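Local coordinates for soluble lytic transglycosylase B3 (Pseudomonas aeruginosa, PDB 5ANZ), which probably cleaves the glycan strands of peptidoglycan as a lytic transglycosylase in cell-wall turnover, and binds a calcium ion, at residues R94-Y99 with G351-E356; L107-G112 with G337-S342; W141-N146 with S330-A335. One frame throughout, in Å; residues are numbered along the deposited sequence. Where two conformers were deposited one is given.

Contact 1. Residues R94-Y99 with G351-E356; sequences RPVWKY and GAWPLE
Trp-353 meets the first turn of helix 96-103 with one face of its indole, over which sits the CB of Trp-97. Starting at the base of the side chain, CB of Trp-353 stands 4.1 Å from CB of Trp-97. The next atom, CG, comes to 3.5 Å from the same carbon. From there the five-membered ring spreads out with Trp-97 CB over its face in a CH-pi contact: CB lies 3.5 Å from the ring centroid and only 11° off its normal. CD2 is as close as CG, CD1 and NE1 meet the same carbon, and CE2 reaches Trp-97 CA as well. The arrangement joins a helix start, with Pro-95 in the N-cap position, to the loop between helix 330-343 and helix 362-374, the latter in the range of a putative peptidoglycan-binding domain. Pro-306, Ala-307 and Pro-312 also touch the indole of Trp-353. At the far end of the six-membered ring, CH2 approaches CG1 of Val-96 at 4.1 Å, the valine lying crosswise to the indole. The indole of Trp-97 leads away from this meeting: chi1 of 77° places its CG in the cleft flanked by N and C of its own backbone. The two five-membered rings form an oblique pair, neither stacked nor edge-to-face, 5.6 Å apart between centroids with planes inclined at 38°. CG of Lys-98 rests over one face of the Trp-97 ring, near the rim.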
ATOM      1  N   ARG A  94      -8.161  -8.089 -10.345  1.00 63.22           N
ATOM      2  CA  ARG A  94      -7.321  -8.204 -11.529  1.00 63.17           C
ATOM      3  C   ARG A  94      -5.988  -8.871 -11.193  1.00 49.67           C
ATOM      4  O   ARG A  94      -5.462  -8.697 -10.094  1.00 47.84           O
ATOM      5  CB  ARG A  94      -7.096  -6.824 -12.153  1.00 78.23           C
ATOM      6  CG  ARG A  94      -6.876  -5.711 -11.138  1.00 85.18           C
ATOM      7  CD  ARG A  94      -7.592  -4.434 -11.558  1.00 88.60           C
ATOM      8  NE  ARG A  94      -7.003  -3.824 -12.746  1.00 88.37           N
ATOM      9  CZ  ARG A  94      -6.250  -2.729 -12.723  1.00 85.65           C
ATOM     10  NH1 ARG A  94      -6.001  -2.121 -11.570  1.00 79.78           N
ATOM     11  NH2 ARG A  94      -5.751  -2.238 -13.850  1.00 84.18           N
ATOM     12  N   PRO A  95      -5.441  -9.650 -12.138  1.00 47.69           N
ATOM     13  CA  PRO A  95      -4.134 -10.274 -11.904  1.00 47.50           C
ATOM     14  C   PRO A  95      -3.064  -9.202 -11.702  1.00 45.81           C
ATOM     15  O   PRO A  95      -3.261  -8.053 -12.134  1.00 42.36           O
ATOM     16  CB  PRO A  95      -3.893 -11.089 -13.180  1.00 54.28           C
ATOM     17  CG  PRO A  95      -4.756 -10.446 -14.216  1.00 58.20           C
ATOM     18  CD  PRO A  95      -5.964  -9.930 -13.485  1.00 54.05           C
ATOM     19  N   VAL A  96      -1.966  -9.558 -11.038  1.00 38.02           N
ATOM     20  CA  VAL A  96      -0.949  -8.576 -10.692  1.00 40.99           C
ATOM     21  C   VAL A  96      -0.404  -7.888 -11.934  1.00 31.04           C
ATOM     22  O   VAL A  96      -0.161  -6.687 -11.917  1.00 33.09           O
ATOM     23  CB  VAL A  96       0.224  -9.201  -9.908  1.00 43.10           C
ATOM     24  CG1 VAL A  96       1.336  -8.170  -9.708  1.00 40.11           C
ATOM     25  CG2 VAL A  96      -0.257  -9.728  -8.570  1.00 54.87           C
ATOM     26  N   TRP A  97      -0.228  -8.644 -13.016  1.00 37.57           N
ATOM     27  CA  TRP A  97       0.400  -8.065 -14.202  1.00 33.84           C
ATOM     28  C   TRP A  97      -0.471  -6.938 -14.765  1.00 33.40           C
ATOM     29  O   TRP A  97       0.053  -5.974 -15.325  1.00 32.93           O
ATOM     30  CB  TRP A  97       0.676  -9.140 -15.264  1.00 41.73           C
ATOM     31  CG  TRP A  97      -0.508  -9.583 -16.061  1.00 51.82           C
ATOM     32  CD1 TRP A  97      -1.248 -10.712 -15.872  1.00 54.51           C
ATOM     33  CD2 TRP A  97      -1.072  -8.918 -17.198  1.00 58.66           C
ATOM     34  NE1 TRP A  97      -2.247 -10.786 -16.814  1.00 57.95           N
ATOM     35  CE2 TRP A  97      -2.160  -9.696 -17.639  1.00 65.62           C
ATOM     36  CE3 TRP A  97      -0.765  -7.737 -17.881  1.00 62.84           C
ATOM     37  CZ2 TRP A  97      -2.942  -9.332 -18.726  1.00 68.21           C
ATOM     38  CZ3 TRP A  97      -1.545  -7.375 -18.965  1.00 67.97           C
ATOM     39  CH2 TRP A  97      -2.620  -8.172 -19.377  1.00 67.72           C
ATOM     40  N   LYS A  98      -1.791  -7.043 -14.598  1.00 37.21           N
ATOM     41  CA  LYS A  98      -2.689  -5.991 -15.087  1.00 38.22           C
ATOM     42  C   LYS A  98      -2.665  -4.797 -14.147  1.00 40.01           C
ATOM     43  O   LYS A  98      -2.679  -3.646 -14.591  1.00 34.73           O
ATOM     44  CB  LYS A  98      -4.122  -6.510 -15.266  1.00 41.75           C
ATOM     45  CG  LYS A  98      -4.377  -7.065 -16.672  1.00 56.01           C
ATOM     46  CD  LYS A  98      -5.764  -7.677 -16.828  1.00 61.64           C
ATOM     47  CE  LYS A  98      -5.988  -8.178 -18.257  1.00 65.26           C
ATOM     48  NZ  LYS A  98      -7.275  -8.921 -18.423  1.00 66.75           N
ATOM     49  N   TYR A  99      -2.610  -5.067 -12.847  1.00 31.52           N
ATOM     50  CA  TYR A  99      -2.421  -3.988 -11.886  1.00 29.87           C
ATOM     51  C   TYR A  99      -1.163  -3.186 -12.198  1.00 27.44           C
ATOM     52  O   TYR A  99      -1.189  -1.953 -12.252  1.00 29.43           O
ATOM     53  CB  TYR A  99      -2.340  -4.544 -10.475  1.00 31.73           C
ATOM     54  CG  TYR A  99      -2.022  -3.500  -9.432  1.00 27.42           C
ATOM     55  CD1 TYR A  99      -2.998  -2.622  -8.981  1.00 36.76           C
ATOM     56  CD2 TYR A  99      -0.744  -3.394  -8.887  1.00 27.20           C
ATOM     57  CE1 TYR A  99      -2.714  -1.670  -8.020  1.00 36.37           C
ATOM     58  CE2 TYR A  99      -0.453  -2.445  -7.920  1.00 26.97           C
ATOM     59  CZ  TYR A  99      -1.440  -1.590  -7.491  1.00 31.31           C
ATOM     60  OH  TYR A  99      -1.157  -0.636  -6.537  1.00 32.27           O
ATOM     61  N   GLY A 351      11.220 -11.574 -16.897  1.00 27.85           N
ATOM     62  CA  GLY A 351      10.503 -12.832 -16.870  1.00 27.16           C
ATOM     63  C   GLY A 351       9.064 -12.636 -17.311  1.00 27.97           C
ATOM     64  O   GLY A 351       8.410 -11.677 -16.916  1.00 31.88           O
ATOM     65  N   ALA A 352       8.563 -13.553 -18.125  1.00 30.08           N
ATOM     66  CA  ALA A 352       7.206 -13.423 -18.642  1.00 33.49           C
ATOM     67  C   ALA A 352       6.161 -13.726 -17.577  1.00 31.29           C
ATOM     68  O   ALA A 352       6.395 -14.526 -16.673  1.00 33.63           O
ATOM     69  CB  ALA A 352       7.009 -14.338 -19.862  1.00 38.73           C
ATOM     70  N   TRP A 353       5.015 -13.065 -17.678  1.00 32.35           N
ATOM     71  CA  TRP A 353       3.884 -13.370 -16.814  1.00 31.61           C
ATOM     72  C   TRP A 353       3.123 -14.584 -17.347  1.00 31.37           C
ATOM     73  O   TRP A 353       2.966 -14.737 -18.560  1.00 36.90           O
ATOM     74  CB  TRP A 353       2.936 -12.178 -16.706  1.00 32.91           C
ATOM     75  CG  TRP A 353       3.533 -10.996 -16.020  1.00 31.01           C
ATOM     76  CD1 TRP A 353       4.060  -9.884 -16.607  1.00 39.32           C
ATOM     77  CD2 TRP A 353       3.672 -10.812 -14.610  1.00 32.53           C
ATOM     78  NE1 TRP A 353       4.512  -9.013 -15.648  1.00 35.77           N
ATOM     79  CE2 TRP A 353       4.287  -9.557 -14.412  1.00 30.50           C
ATOM     80  CE3 TRP A 353       3.328 -11.581 -13.493  1.00 31.54           C
ATOM     81  CZ2 TRP A 353       4.575  -9.059 -13.140  1.00 33.20           C
ATOM     82  CZ3 TRP A 353       3.616 -11.088 -12.230  1.00 31.07           C
ATOM     83  CH2 TRP A 353       4.232  -9.837 -12.065  1.00 32.26           C
ATOM     84  N   PRO A 354       2.641 -15.442 -16.442  1.00 33.52           N
ATOM     85  CA  PRO A 354       1.849 -16.596 -16.877  1.00 34.22           C
ATOM     86  C   PRO A 354       0.578 -16.166 -17.612  1.00 43.85           C
ATOM     87  O   PRO A 354      -0.145 -15.300 -17.124  1.00 42.92           O
ATOM     88  CB  PRO A 354       1.505 -17.303 -15.563  1.00 37.57           C
ATOM     89  CG  PRO A 354       2.537 -16.831 -14.587  1.00 36.23           C
ATOM     90  CD  PRO A 354       2.824 -15.418 -14.981  1.00 32.30           C
ATOM     91  N   LEU A 355       0.316 -16.764 -18.771  1.00 45.85           N
ATOM     92  CA  LEU A 355      -0.879 -16.434 -19.546  1.00 53.51           C
ATOM     93  C   LEU A 355      -2.148 -16.795 -18.793  1.00 48.04           C
ATOM     94  O   LEU A 355      -3.155 -16.095 -18.884  1.00 46.58           O
ATOM     95  CB  LEU A 355      -0.867 -17.153 -20.894  1.00 60.66           C
ATOM     96  CG  LEU A 355       0.305 -16.840 -21.820  1.00 66.91           C
ATOM     97  CD1 LEU A 355      -0.057 -17.199 -23.253  1.00 67.62           C
ATOM     98  CD2 LEU A 355       0.709 -15.378 -21.703  1.00 64.15           C
ATOM     99  N   GLU A 356      -2.080 -17.888 -18.039  1.00 43.87           N
ATOM    100  CA  GLU A 356      -3.242 -18.450 -17.358  1.00 45.24           C
ATOM    101  C   GLU A 356      -3.525 -17.812 -16.009  1.00 58.37           C
ATOM    102  O   GLU A 356      -4.217 -18.394 -15.175  1.00 67.75           O
ATOM    103  CB  GLU A 356      -3.050 -19.948 -17.152  1.00 42.71           C
ATOM    104  CG  GLU A 356      -2.883 -20.743 -18.418  1.00 46.67           C
ATOM    105  CD  GLU A 356      -2.525 -22.186 -18.126  1.00 42.94           C
ATOM    106  OE1 GLU A 356      -1.383 -22.429 -17.678  1.00 38.34           O
ATOM    107  OE2 GLU A 356      -3.384 -23.067 -18.330  1.00 43.16           O
TER

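Contact 2. Residues L107-G112 with G337-S342; sequences LRVRQG and GLLADS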
ATOM      1  N   LEU A 107       1.918   7.044 -19.388  1.00 27.72           N
ATOM      2  CA  LEU A 107       1.435   8.374 -19.050  1.00 30.12           C
ATOM      3  C   LEU A 107       1.803   8.747 -17.601  1.00 26.18           C
ATOM      4  O   LEU A 107       2.167   9.897 -17.329  1.00 28.85           O
ATOM      5  CB  LEU A 107      -0.072   8.455 -19.276  1.00 31.89           C
ATOM      6  CG  LEU A 107      -0.445   8.184 -20.740  1.00 36.73           C
ATOM      7  CD1 LEU A 107      -1.944   7.931 -20.902  1.00 44.91           C
ATOM      8  CD2 LEU A 107       0.018   9.338 -21.633  1.00 36.81           C
ATOM      9  N   ARG A 108       1.743   7.785 -16.684  1.00 21.89           N
ATOM     10  CA  ARG A 108       2.119   8.070 -15.296  1.00 21.16           C
ATOM     11  C   ARG A 108       3.632   8.223 -15.176  1.00 20.66           C
ATOM     12  O   ARG A 108       4.125   9.042 -14.401  1.00 21.92           O
ATOM     13  CB  ARG A 108       1.624   6.989 -14.330  1.00 25.69           C
ATOM     14  CG  ARG A 108       1.981   7.306 -12.856  1.00 29.75           C
ATOM     15  CD  ARG A 108       1.200   6.461 -11.826  1.00 29.73           C
ATOM     16  NE  ARG A 108      -0.231   6.779 -11.838  1.00 35.37           N
ATOM     17  CZ  ARG A 108      -1.162   6.052 -12.448  1.00 42.80           C
ATOM     18  NH1 ARG A 108      -0.827   4.939 -13.088  1.00 42.12           N
ATOM     19  NH2 ARG A 108      -2.434   6.438 -12.421  1.00 36.21           N
ATOM     20  N   VAL A 109       4.378   7.423 -15.926  1.00 20.45           N
ATOM     21  CA  VAL A 109       5.837   7.553 -15.905  1.00 20.37           C
ATOM     22  C   VAL A 109       6.234   8.941 -16.389  1.00 20.86           C
ATOM     23  O   VAL A 109       7.013   9.647 -15.742  1.00 21.10           O
ATOM     24  CB  VAL A 109       6.525   6.493 -16.802  1.00 21.63           C
ATOM     25  CG1 VAL A 109       8.039   6.705 -16.853  1.00 21.88           C
ATOM     26  CG2 VAL A 109       6.168   5.082 -16.334  1.00 21.95           C
ATOM     27  N   ARG A 110       5.699   9.357 -17.535  1.00 22.24           N
ATOM     28  CA  ARG A 110       6.118  10.644 -18.054  1.00 23.04           C
ATOM     29  C   ARG A 110       5.646  11.787 -17.156  1.00 23.95           C
ATOM     30  O   ARG A 110       6.363  12.775 -17.017  1.00 25.32           O
ATOM     31  CB  ARG A 110       5.635  10.852 -19.490  1.00 25.68           C
ATOM     32  CG  ARG A 110       4.164  11.034 -19.668  1.00 35.39           C
ATOM     33  CD  ARG A 110       3.873  11.249 -21.152  1.00 52.60           C
ATOM     34  NE  ARG A 110       2.534  11.777 -21.365  1.00 52.65           N
ATOM     35  CZ  ARG A 110       2.063  12.160 -22.543  1.00 53.51           C
ATOM     36  NH1 ARG A 110       2.827  12.074 -23.621  1.00 58.88           N
ATOM     37  NH2 ARG A 110       0.831  12.634 -22.635  1.00 56.93           N
ATOM     38  N   GLN A 111       4.482  11.654 -16.513  1.00 21.74           N
ATOM     39  CA  GLN A 111       4.026  12.736 -15.626  1.00 24.75           C
ATOM     40  C   GLN A 111       4.969  12.853 -14.424  1.00 24.76           C
ATOM     41  O   GLN A 111       5.267  13.962 -13.972  1.00 24.02           O
ATOM     42  CB  GLN A 111       2.588  12.513 -15.141  1.00 25.24           C
ATOM     43  CG  GLN A 111       1.493  12.864 -16.127  1.00 37.74           C
ATOM     44  CD  GLN A 111       0.098  12.583 -15.570  1.00 58.68           C
ATOM     45  OE1 GLN A 111      -0.075  11.752 -14.672  1.00 57.80           O
ATOM     46  NE2 GLN A 111      -0.902  13.279 -16.102  1.00 73.51           N
ATOM     47  N   GLY A 112       5.453  11.716 -13.933  1.00 21.49           N
ATOM     48  CA  GLY A 112       6.398  11.710 -12.821  1.00 19.46           C
ATOM     49  C   GLY A 112       7.737  12.318 -13.212  1.00 19.43           C
ATOM     50  O   GLY A 112       8.363  13.046 -12.442  1.00 21.15           O
ATOM     51  N   GLY A 337       8.233   0.592  -6.493  1.00 16.98           N
ATOM     52  CA  GLY A 337       9.634   0.405  -6.838  1.00 17.37           C
ATOM     53  C   GLY A 337       9.882   0.467  -8.337  1.00 15.93           C
ATOM     54  O   GLY A 337      10.808   1.130  -8.804  1.00 18.65           O
ATOM     55  N   LEU A 338       9.046  -0.241  -9.092  1.00 16.91           N
ATOM     56  CA  LEU A 338       9.186  -0.229 -10.557  1.00 19.04           C
ATOM     57  C   LEU A 338       8.874   1.140 -11.171  1.00 18.54           C
ATOM     58  O   LEU A 338       9.476   1.530 -12.173  1.00 18.90           O
ATOM     59  CB  LEU A 338       8.286  -1.290 -11.198  1.00 17.97           C
ATOM     60  CG  LEU A 338       8.653  -2.746 -10.889  1.00 22.09           C
ATOM     61  CD1 LEU A 338       7.535  -3.670 -11.345  1.00 22.37           C
ATOM     62  CD2 LEU A 338       9.988  -3.133 -11.555  1.00 22.40           C
ATOM     63  N   LEU A 339       7.931   1.875 -10.586  1.00 15.76           N
ATOM     64  CA  LEU A 339       7.659   3.220 -11.083  1.00 16.92           C
ATOM     65  C   LEU A 339       8.868   4.135 -10.842  1.00 17.43           C
ATOM     66  O   LEU A 339       9.284   4.891 -11.723  1.00 17.33           O
ATOM     67  CB  LEU A 339       6.414   3.807 -10.417  1.00 15.69           C
ATOM     68  CG  LEU A 339       6.032   5.214 -10.868  1.00 16.72           C
ATOM     69  CD1 LEU A 339       5.798   5.297 -12.386  1.00 20.09           C
ATOM     70  CD2 LEU A 339       4.771   5.639 -10.117  1.00 17.44           C
ATOM     71  N   ALA A 340       9.426   4.072  -9.633  1.00 16.16           N
ATOM     72  CA  ALA A 340      10.619   4.863  -9.339  1.00 16.45           C
ATOM     73  C   ALA A 340      11.730   4.507 -10.312  1.00 20.37           C
ATOM     74  O   ALA A 340      12.377   5.387 -10.868  1.00 21.48           O
ATOM     75  CB  ALA A 340      11.073   4.624  -7.905  1.00 19.21           C
ATOM     76  N   ASP A 341      11.924   3.207 -10.547  1.00 18.66           N
ATOM     77  CA  ASP A 341      12.934   2.783 -11.534  1.00 18.71           C
ATOM     78  C   ASP A 341      12.640   3.306 -12.948  1.00 18.86           C
ATOM     79  O   ASP A 341      13.545   3.660 -13.709  1.00 22.64           O
ATOM     80  CB  ASP A 341      13.005   1.253 -11.600  1.00 21.68           C
ATOM     81  CG  ASP A 341      13.589   0.620 -10.343  1.00 29.30           C
ATOM     82  OD1 ASP A 341      14.086   1.351  -9.459  1.00 27.06           O
ATOM     83  OD2 ASP A 341      13.581  -0.636 -10.277  1.00 27.64           O
ATOM     84  N   SER A 342      11.362   3.316 -13.306  1.00 20.01           N
ATOM     85  CA  SER A 342      10.951   3.742 -14.645  1.00 19.07           C
ATOM     86  C   SER A 342      11.323   5.187 -14.956  1.00 21.40           C
ATOM     87  O   SER A 342      11.550   5.552 -16.103  1.00 21.81           O
ATOM     88  CB  SER A 342       9.441   3.576 -14.813  1.00 19.52           C
ATOM     89  OG  SER A 342       9.036   2.226 -14.702  0.67 23.30           O
TER
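Val-109 and Leu-339 run antiparallel alongside each other, while Arg-108 is set roughly perpendicular to Leu-339, and the fork of Leu-339 serves both. Its CD1 packs against CG2 of Val-109 at 4.0 Å. The other branch, CD2, reaches the aliphatic part of Arg-108 at CD, also at 4.0 Å. The fork is brought there by the leucine's first torsion: CG is opposite the backbone N (chi1 -180°), which carries the end of the side chain closer to helix 106-118 than its CB direction alone would suggest. Arg-108 presents a methylene rather than its charge; the chain runs extended through CG and then bends at chi3, turning the guanidinium elsewhere, and NH1 is taken up by the carbonyl of Ala-103.

Val-109 also straddles Ser-342. Both methyls touch CB of Ser-342, one turn on from Leu-339, with CG2 at 3.9 Å from that CB, and CG1 also meets the serine's backbone O, 3.8 Å from Val-109 CG1. The serine hydroxyl is folded back on its own helix, donating to Leu-338 O at 2.7 Å from OG. That carbonyl oxygen thus accepts twice, from Ser-342 N and from Ser-342 OG, which reach it from opposite faces of the carbonyl plane, the hydroxyl tilted 34° out of it. The interface itself is left to van der Waals contact.

The short helical segments cross at -59° with axes 9.8 Å apart, within the helical, lysozyme-like transglycosylase domain. Leu-339 sits at the junction, touching Leu-104 in the turn between helices 96-103 and 106-118 and Ala-139 on helix 134-145.

Contact 3. Residues W141-N146 with S330-A335; sequences WGMESN and SAYALA
Glu-144 and Ser-145 form the Glu-Ser pair characteristic of lytic transglycosylases with a lysozyme-like fold, at the C-terminal end of helix 134-145, and Tyr-332 of helix 330-343 reaches across to the glutamate. The side chain of Glu-144 also touches Tyr-326, a residue that binds N-acetyl-D-glucosamine in another crystal structure of this protein, so the contact lies beside the sugar-binding site. Gln-206 packs against the same glutamate.

The two short helical segments run at 136° to each other with axes 10.9 Å apart, a separation bridged by Glu-144 with Tyr-332 and by Met-143 with Ala-335. Tyr-332 is set with CG opposite its backbone N (chi1 170°), which directs the ring towards helix 134-145. Its OH donates to OE2 of Glu-144 at 2.6 Å, a short separation but a weak bond by geometry. The side chains meet almost perpendicularly, and the carboxylate plane is turned 60° from the ring. OE2 of Glu-144 also comes within 3.3 Å of Tyr-332 CE2, at an oblique angle to the ring. The weak bond joins the helices beside Tyr-326 and may help to place the carboxylate.

Next to this polar pair, Met-143 provides the apolar half. Its CB lies 4.0 Å from the same CE2 of Tyr-332. The chain then bends twice, at chi2 and again at chi3, curling the thioether towards the smaller residue of helix 330-343, about one turn along from Tyr-332, where the terminal CE of Met-143 closes to 3.6 Å on CB of Ala-335.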
ATOM      1  N   TRP A 141       3.985   9.495  -4.570  1.00 14.57           N
ATOM      2  CA  TRP A 141       3.065  10.567  -4.902  1.00 17.27           C
ATOM      3  C   TRP A 141       2.214  10.176  -6.119  1.00 18.83           C
ATOM      4  O   TRP A 141       1.010  10.397  -6.162  1.00 17.58           O
ATOM      5  CB  TRP A 141       3.873  11.825  -5.200  1.00 16.12           C
ATOM      6  CG  TRP A 141       3.152  13.134  -5.297  1.00 17.78           C
ATOM      7  CD1 TRP A 141       1.950  13.493  -4.735  1.00 23.25           C
ATOM      8  CD2 TRP A 141       3.640  14.286  -5.981  1.00 19.08           C
ATOM      9  NE1 TRP A 141       1.681  14.818  -5.035  1.00 21.57           N
ATOM     10  CE2 TRP A 141       2.701  15.316  -5.802  1.00 21.66           C
ATOM     11  CE3 TRP A 141       4.805  14.553  -6.718  1.00 20.36           C
ATOM     12  CZ2 TRP A 141       2.884  16.589  -6.342  1.00 22.14           C
ATOM     13  CZ3 TRP A 141       4.993  15.812  -7.236  1.00 20.42           C
ATOM     14  CH2 TRP A 141       4.037  16.815  -7.054  1.00 24.80           C
ATOM     15  N   GLY A 142       2.852   9.586  -7.119  1.00 16.47           N
ATOM     16  CA  GLY A 142       2.126   9.093  -8.285  1.00 18.64           C
ATOM     17  C   GLY A 142       1.134   7.991  -7.942  1.00 20.25           C
ATOM     18  O   GLY A 142      -0.000   7.993  -8.422  1.00 19.96           O
ATOM     19  N   MET A 143       1.565   7.031  -7.124  1.00 17.28           N
ATOM     20  CA  MET A 143       0.706   5.906  -6.772  1.00 17.63           C
ATOM     21  C   MET A 143      -0.431   6.312  -5.835  1.00 18.80           C
ATOM     22  O   MET A 143      -1.514   5.733  -5.896  1.00 22.67           O
ATOM     23  CB  MET A 143       1.531   4.772  -6.132  1.00 17.71           C
ATOM     24  CG  MET A 143       2.420   4.030  -7.123  1.00 21.18           C
ATOM     25  SD  MET A 143       1.503   3.212  -8.432  1.00 24.26           S
ATOM     26  CE  MET A 143       0.646   1.967  -7.454  1.00 24.07           C
ATOM     27  N   GLU A 144      -0.186   7.302  -4.980  1.00 17.88           N
ATOM     28  CA  GLU A 144      -1.189   7.665  -3.975  1.00 19.92           C
ATOM     29  C   GLU A 144      -2.270   8.575  -4.520  1.00 19.62           C
ATOM     30  O   GLU A 144      -3.450   8.366  -4.214  1.00 22.25           O
ATOM     31  CB  GLU A 144      -0.522   8.321  -2.760  1.00 16.66           C
ATOM     32  CG  GLU A 144       0.268   7.318  -1.940  1.00 18.95           C
ATOM     33  CD  GLU A 144      -0.629   6.271  -1.307  1.00 29.26           C
ATOM     34  OE1 GLU A 144      -1.776   6.621  -0.955  1.00 27.36           O
ATOM     35  OE2 GLU A 144      -0.212   5.099  -1.173  1.00 26.34           O
ATOM     36  N   SER A 145      -1.895   9.579  -5.319  1.00 17.47           N
ATOM     37  CA  SER A 145      -2.893  10.548  -5.792  1.00 20.27           C
ATOM     38  C   SER A 145      -2.653  11.030  -7.216  1.00 22.81           C
ATOM     39  O   SER A 145      -3.151  12.084  -7.602  1.00 23.27           O
ATOM     40  CB  SER A 145      -2.922  11.757  -4.860  1.00 19.74           C
ATOM     41  OG  SER A 145      -1.725  12.517  -4.958  1.00 19.65           O
ATOM     42  N   ASN A 146      -1.882  10.275  -8.005  1.00 21.76           N
ATOM     43  CA  ASN A 146      -1.519  10.737  -9.341  1.00 19.90           C
ATOM     44  C   ASN A 146      -0.883  12.132  -9.303  1.00 22.12           C
ATOM     45  O   ASN A 146      -1.245  13.014 -10.078  1.00 22.57           O
ATOM     46  CB  ASN A 146      -2.742  10.746 -10.254  1.00 24.02           C
ATOM     47  CG  ASN A 146      -2.364  10.594 -11.706  1.00 39.34           C
ATOM     48  OD1 ASN A 146      -1.406   9.890 -12.039  1.00 38.26           O
ATOM     49  ND2 ASN A 146      -3.099  11.265 -12.583  1.00 43.51           N
ATOM     50  N   SER A 330       1.975  -6.123  -1.261  0.59 25.50           N
ATOM     51  CA  SER A 330       3.204  -6.375  -1.999  0.59 25.21           C
ATOM     52  C   SER A 330       3.074  -5.916  -3.448  0.59 23.69           C
ATOM     53  O   SER A 330       4.053  -5.482  -4.044  0.59 22.54           O
ATOM     54  CB  SER A 330       3.590  -7.857  -1.940  0.59 29.09           C
ATOM     55  OG  SER A 330       3.996  -8.216  -0.632  0.59 34.87           O
ATOM     56  N   ALA A 331       1.871  -5.989  -4.010  1.00 25.67           N
ATOM     57  CA  ALA A 331       1.670  -5.505  -5.385  1.00 23.09           C
ATOM     58  C   ALA A 331       1.904  -3.982  -5.453  1.00 19.09           C
ATOM     59  O   ALA A 331       2.588  -3.476  -6.346  1.00 21.60           O
ATOM     60  CB  ALA A 331       0.289  -5.849  -5.882  1.00 28.67           C
ATOM     61  N   TYR A 332       1.343  -3.269  -4.490  1.00 23.31           N
ATOM     62  CA  TYR A 332       1.562  -1.826  -4.381  1.00 24.02           C
ATOM     63  C   TYR A 332       3.030  -1.489  -4.255  1.00 22.85           C
ATOM     64  O   TYR A 332       3.545  -0.614  -4.951  1.00 20.94           O
ATOM     65  CB  TYR A 332       0.808  -1.274  -3.174  1.00 21.21           C
ATOM     66  CG  TYR A 332       1.168   0.164  -2.824  1.00 21.52           C
ATOM     67  CD1 TYR A 332       2.241   0.450  -1.988  1.00 24.81           C
ATOM     68  CD2 TYR A 332       0.410   1.229  -3.293  1.00 20.42           C
ATOM     69  CE1 TYR A 332       2.556   1.759  -1.639  1.00 20.85           C
ATOM     70  CE2 TYR A 332       0.724   2.541  -2.952  1.00 23.67           C
ATOM     71  CZ  TYR A 332       1.805   2.793  -2.132  1.00 25.41           C
ATOM     72  OH  TYR A 332       2.119   4.087  -1.768  1.00 27.86           O
ATOM     73  N   ALA A 333       3.726  -2.182  -3.359  1.00 19.75           N
ATOM     74  CA  ALA A 333       5.124  -1.843  -3.122  1.00 19.59           C
ATOM     75  C   ALA A 333       5.972  -2.188  -4.344  1.00 18.48           C
ATOM     76  O   ALA A 333       6.887  -1.445  -4.685  1.00 19.16           O
ATOM     77  CB  ALA A 333       5.648  -2.544  -1.860  1.00 19.38           C
ATOM     78  N   LEU A 334       5.633  -3.275  -5.041  1.00 19.04           N
ATOM     79  CA  LEU A 334       6.335  -3.593  -6.288  1.00 19.31           C
ATOM     80  C   LEU A 334       6.104  -2.492  -7.329  1.00 18.42           C
ATOM     81  O   LEU A 334       7.061  -2.052  -8.003  1.00 19.21           O
ATOM     82  CB  LEU A 334       5.874  -4.960  -6.816  1.00 19.93           C
ATOM     83  CG  LEU A 334       6.572  -5.479  -8.070  1.00 22.53           C
ATOM     84  CD1 LEU A 334       8.078  -5.526  -7.889  1.00 24.24           C
ATOM     85  CD2 LEU A 334       6.020  -6.875  -8.367  1.00 27.08           C
ATOM     86  N   ALA A 335       4.860  -2.012  -7.422  1.00 18.20           N
ATOM     87  CA  ALA A 335       4.526  -0.927  -8.357  1.00 20.61           C
ATOM     88  C   ALA A 335       5.319   0.326  -8.035  1.00 18.50           C
ATOM     89  O   ALA A 335       5.866   0.973  -8.929  1.00 16.31           O
ATOM     90  CB  ALA A 335       3.029  -0.610  -8.340  1.00 18.85           C
TER

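Overall arrangement
Contacts 2 and 3 share helix 330-343: its later turns serve contact 2 and its first turns contact 3, and their centres are 10 Å apart. Segment 141-146 joins them again, with Met-143 CG 4.1 Å from Leu-339 CD2 and Arg-108 NE packed 3.3 Å from Asn-146 OD1. Contact 1, at the surface, is centred about 17 Å from contact 3, yet Tyr-99 of its helix reaches inward, its OH 3.3 Å from Met-143 CE. Contacts 1 and 2 do not touch, with nearest atoms about 6 Å apart. Of the three, contact 3 borders the sugar-binding Tyr-326, with the side chain of Ile-208 about 9 Å from that of Glu-144; the other two lie away from the annotated sites.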